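Local coordinates for ThiS/MoaD family protein (Amycolatopsis orientalis, PDB 4N6E) that probably serves as a sulfur carrier protein of the CysO type, supplying sulfur to the thiosugar synthase BexX with which it forms a complex, at residues Ile31-Glu36 with Gly41-Leu46. Numbering follows the deposited sequence.
Sequences IIDDVE and GIKARL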
ATOM      1  N   ILE B  31     -18.921 -11.722  51.297  1.00 60.90           N
ATOM      2  CA  ILE B  31     -18.032 -12.669  50.608  1.00 63.92           C
ATOM      3  C   ILE B  31     -16.759 -11.983  50.107  1.00 66.05           C
ATOM      4  O   ILE B  31     -15.704 -12.614  50.000  1.00 69.71           O
ATOM      5  CB  ILE B  31     -18.724 -13.344  49.405  1.00 63.69           C
ATOM      6  CG1 ILE B  31     -19.918 -14.183  49.870  1.00 66.44           C
ATOM      7  CG2 ILE B  31     -17.745 -14.212  48.624  1.00 62.82           C
ATOM      8  CD1 ILE B  31     -19.552 -15.497  50.533  1.00 69.04           C
ATOM      9  N   ILE B  32     -16.856 -10.697  49.795  1.00 64.74           N
ATOM     10  CA  ILE B  32     -15.695  -9.952  49.343  1.00 65.63           C
ATOM     11  C   ILE B  32     -14.791  -9.700  50.555  1.00 68.39           C
ATOM     12  O   ILE B  32     -13.653 -10.166  50.576  1.00 72.03           O
ATOM     13  CB  ILE B  32     -16.114  -8.671  48.575  1.00 62.06           C
ATOM     14  CG1 ILE B  32     -16.599  -9.071  47.172  1.00 62.21           C
ATOM     15  CG2 ILE B  32     -14.966  -7.675  48.464  1.00 58.93           C
ATOM     16  CD1 ILE B  32     -17.272  -7.963  46.383  1.00 61.65           C
ATOM     17  N   ASP B  33     -15.319  -9.004  51.561  1.00 70.64           N
ATOM     18  CA  ASP B  33     -14.604  -8.726  52.822  1.00 67.48           C
ATOM     19  C   ASP B  33     -13.886  -9.960  53.407  1.00 67.48           C
ATOM     20  O   ASP B  33     -12.762  -9.855  53.893  1.00 65.02           O
ATOM     21  CB  ASP B  33     -15.582  -8.170  53.870  1.00 65.96           C
ATOM     22  CG  ASP B  33     -16.021  -6.735  53.582  1.00 65.75           C
ATOM     23  OD1 ASP B  33     -15.335  -6.027  52.820  1.00 68.78           O
ATOM     24  OD2 ASP B  33     -17.059  -6.307  54.133  1.00 63.93           O
ATOM     25  N   ASP B  34     -14.545 -11.115  53.346  1.00 68.48           N
ATOM     26  CA  ASP B  34     -14.003 -12.386  53.855  1.00 71.37           C
ATOM     27  C   ASP B  34     -12.803 -12.880  53.034  1.00 77.57           C
ATOM     28  O   ASP B  34     -11.914 -13.558  53.562  1.00 86.20           O
ATOM     29  CB  ASP B  34     -15.109 -13.455  53.852  1.00 70.57           C
ATOM     30  CG  ASP B  34     -14.706 -14.735  54.568  1.00 72.17           C
ATOM     31  OD1 ASP B  34     -14.296 -14.654  55.749  1.00 71.20           O
ATOM     32  OD2 ASP B  34     -14.821 -15.825  53.954  1.00 68.74           O
ATOM     33  N   VAL B  35     -12.792 -12.552  51.745  1.00 80.35           N
ATOM     34  CA  VAL B  35     -11.687 -12.911  50.858  1.00 79.27           C
ATOM     35  C   VAL B  35     -10.530 -11.912  51.028  1.00 78.61           C
ATOM     36  O   VAL B  35      -9.367 -12.311  51.044  1.00 73.32           O
ATOM     37  CB  VAL B  35     -12.170 -13.031  49.387  1.00 80.06           C
ATOM     38  CG1 VAL B  35     -11.022 -12.911  48.397  1.00 82.01           C
ATOM     39  CG2 VAL B  35     -12.886 -14.359  49.177  1.00 77.76           C
ATOM     40  N   GLU B  36     -10.861 -10.627  51.167  1.00 79.25           N
ATOM     41  CA  GLU B  36      -9.874  -9.573  51.444  1.00 81.76           C
ATOM     42  C   GLU B  36      -9.018  -9.906  52.668  1.00 88.88           C
ATOM     43  O   GLU B  36      -7.805  -9.676  52.679  1.00 90.90           O
ATOM     44  CB  GLU B  36     -10.590  -8.233  51.671  1.00 80.53           C
ATOM     45  CG  GLU B  36      -9.695  -7.048  52.017  1.00 81.10           C
ATOM     46  CD  GLU B  36      -8.915  -6.513  50.824  1.00 88.39           C
ATOM     47  OE1 GLU B  36      -8.825  -5.275  50.676  1.00 86.72           O
ATOM     48  OE2 GLU B  36      -8.393  -7.322  50.025  1.00 92.79           O
ATOM     49  N   GLY B  41      -5.649  -6.627  48.978  1.00 83.96           N
ATOM     50  CA  GLY B  41      -5.504  -5.975  47.674  1.00 81.63           C
ATOM     51  C   GLY B  41      -6.610  -6.251  46.663  1.00 77.86           C
ATOM     52  O   GLY B  41      -6.894  -5.400  45.817  1.00 78.54           O
ATOM     53  N   ILE B  42      -7.236  -7.425  46.735  1.00 72.62           N
ATOM     54  CA  ILE B  42      -8.262  -7.802  45.753  1.00 69.09           C
ATOM     55  C   ILE B  42      -9.510  -6.912  45.802  1.00 70.32           C
ATOM     56  O   ILE B  42     -10.020  -6.517  44.757  1.00 73.29           O
ATOM     57  CB  ILE B  42      -8.649  -9.305  45.853  1.00 65.46           C
ATOM     58  CG1 ILE B  42      -9.425  -9.737  44.604  1.00 60.72           C
ATOM     59  CG2 ILE B  42      -9.444  -9.606  47.119  1.00 66.19           C
ATOM     60  CD1 ILE B  42      -9.536 -11.234  44.427  1.00 58.37           C
ATOM     61  N   LYS B  43      -9.983  -6.578  47.002  1.00 74.25           N
ATOM     62  CA  LYS B  43     -11.196  -5.752  47.166  1.00 74.45           C
ATOM     63  C   LYS B  43     -11.082  -4.406  46.449  1.00 74.70           C
ATOM     64  O   LYS B  43     -12.065  -3.904  45.899  1.00 77.93           O
ATOM     65  CB  LYS B  43     -11.505  -5.537  48.659  1.00 75.67           C
ATOM     66  CG  LYS B  43     -12.913  -5.041  48.985  1.00 73.36           C
ATOM     67  CD  LYS B  43     -12.935  -3.586  49.429  1.00 75.23           C
ATOM     68  CE  LYS B  43     -14.323  -3.145  49.888  1.00 78.78           C
ATOM     69  NZ  LYS B  43     -14.798  -3.801  51.140  1.00 77.47           N
ATOM     70  N   ALA B  44      -9.881  -3.835  46.443  1.00 77.03           N
ATOM     71  CA  ALA B  44      -9.623  -2.579  45.735  1.00 80.13           C
ATOM     72  C   ALA B  44      -9.927  -2.682  44.232  1.00 78.08           C
ATOM     73  O   ALA B  44     -10.376  -1.715  43.614  1.00 74.88           O
ATOM     74  CB  ALA B  44      -8.182  -2.144  45.955  1.00 82.43           C
ATOM     75  N   ARG B  45      -9.691  -3.859  43.660  1.00 78.35           N
ATOM     76  CA  ARG B  45      -9.958  -4.107  42.241  1.00 80.15           C
ATOM     77  C   ARG B  45     -11.449  -4.307  41.960  1.00 80.26           C
ATOM     78  O   ARG B  45     -11.891  -4.129  40.825  1.00 83.43           O
ATOM     79  CB  ARG B  45      -9.194  -5.349  41.759  1.00 82.74           C
ATOM     80  CG  ARG B  45      -7.703  -5.372  42.094  1.00 84.76           C
ATOM     81  CD  ARG B  45      -6.812  -5.228  40.870  1.00 83.37           C
ATOM     82  NE  ARG B  45      -6.946  -3.925  40.227  1.00 80.69           N
ATOM     83  CZ  ARG B  45      -6.339  -3.580  39.091  1.00 76.39           C
ATOM     84  NH1 ARG B  45      -5.546  -4.442  38.458  1.00 75.41           N
ATOM     85  NH2 ARG B  45      -6.527  -2.369  38.583  1.00 71.03           N
ATOM     86  N   LEU B  46     -12.219  -4.681  42.986  1.00 76.57           N
ATOM     87  CA  LEU B  46     -13.625  -5.061  42.807  1.00 70.15           C
ATOM     88  C   LEU B  46     -14.633  -3.970  43.148  1.00 68.52           C
ATOM     89  O   LEU B  46     -15.680  -3.891  42.507  1.00 68.55           O
ATOM     90  CB  LEU B  46     -13.942  -6.301  43.634  1.00 69.33           C
ATOM     91  CG  LEU B  46     -13.072  -7.527  43.363  1.00 70.21           C
ATOM     92  CD1 LEU B  46     -13.462  -8.661  44.301  1.00 70.25           C
ATOM     93  CD2 LEU B  46     -13.165  -7.967  41.911  1.00 69.09           C
TER
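Ile32 meets Lys43 and Leu46 where the main helix of this ubiquitin-like (beta-grasp) fold, 28-38, packs against the short, weakly bonded helical turn around 42-46 that follows it. The two segment axes run roughly antiparallel, at 147°, and come within 9.7 Å; both helices, joined by a short connection, lie over the mixed sheet, Ile31 reaching strands 3-6 and 80-88 and Leu46 touching Ile83. With chi1 at -76°, Ile32 sends CG2 to the side away from its backbone N, and this methyl abuts Lys43 CG at 3.4 Å, the two side chains crossing at about a right angle. Ile32 CG1, the other branch, lies a looser 4.3 Å from Leu46 CD1. One residue on, Asp33, exposed to solvent, forms a salt bridge of 2.8 Å from OD1 to Lys43 NZ; bends at chi2 and chi4 shape the lysine chain that reaches it. Val35, which also packs on strand 20-23, touches Ile42 through methyls, CG1 to CG2 at 3.9 Å. Glu36 bends at chi2, bringing its carboxylate to the Gly41-Lys43 backbone, where OE2 is 3.0 Å from Gly41 N. Replacing Glu36 with alanine is likely to leave Lys43 N without its weak acceptor and to open a gap over Lys43 CB, which Glu36 OE1 approaches to 3.4 Å. Lys43 N donates to Glu36 OE2 in a long, weak, but nearly straight hydrogen bond, 3.5 Å at 170°.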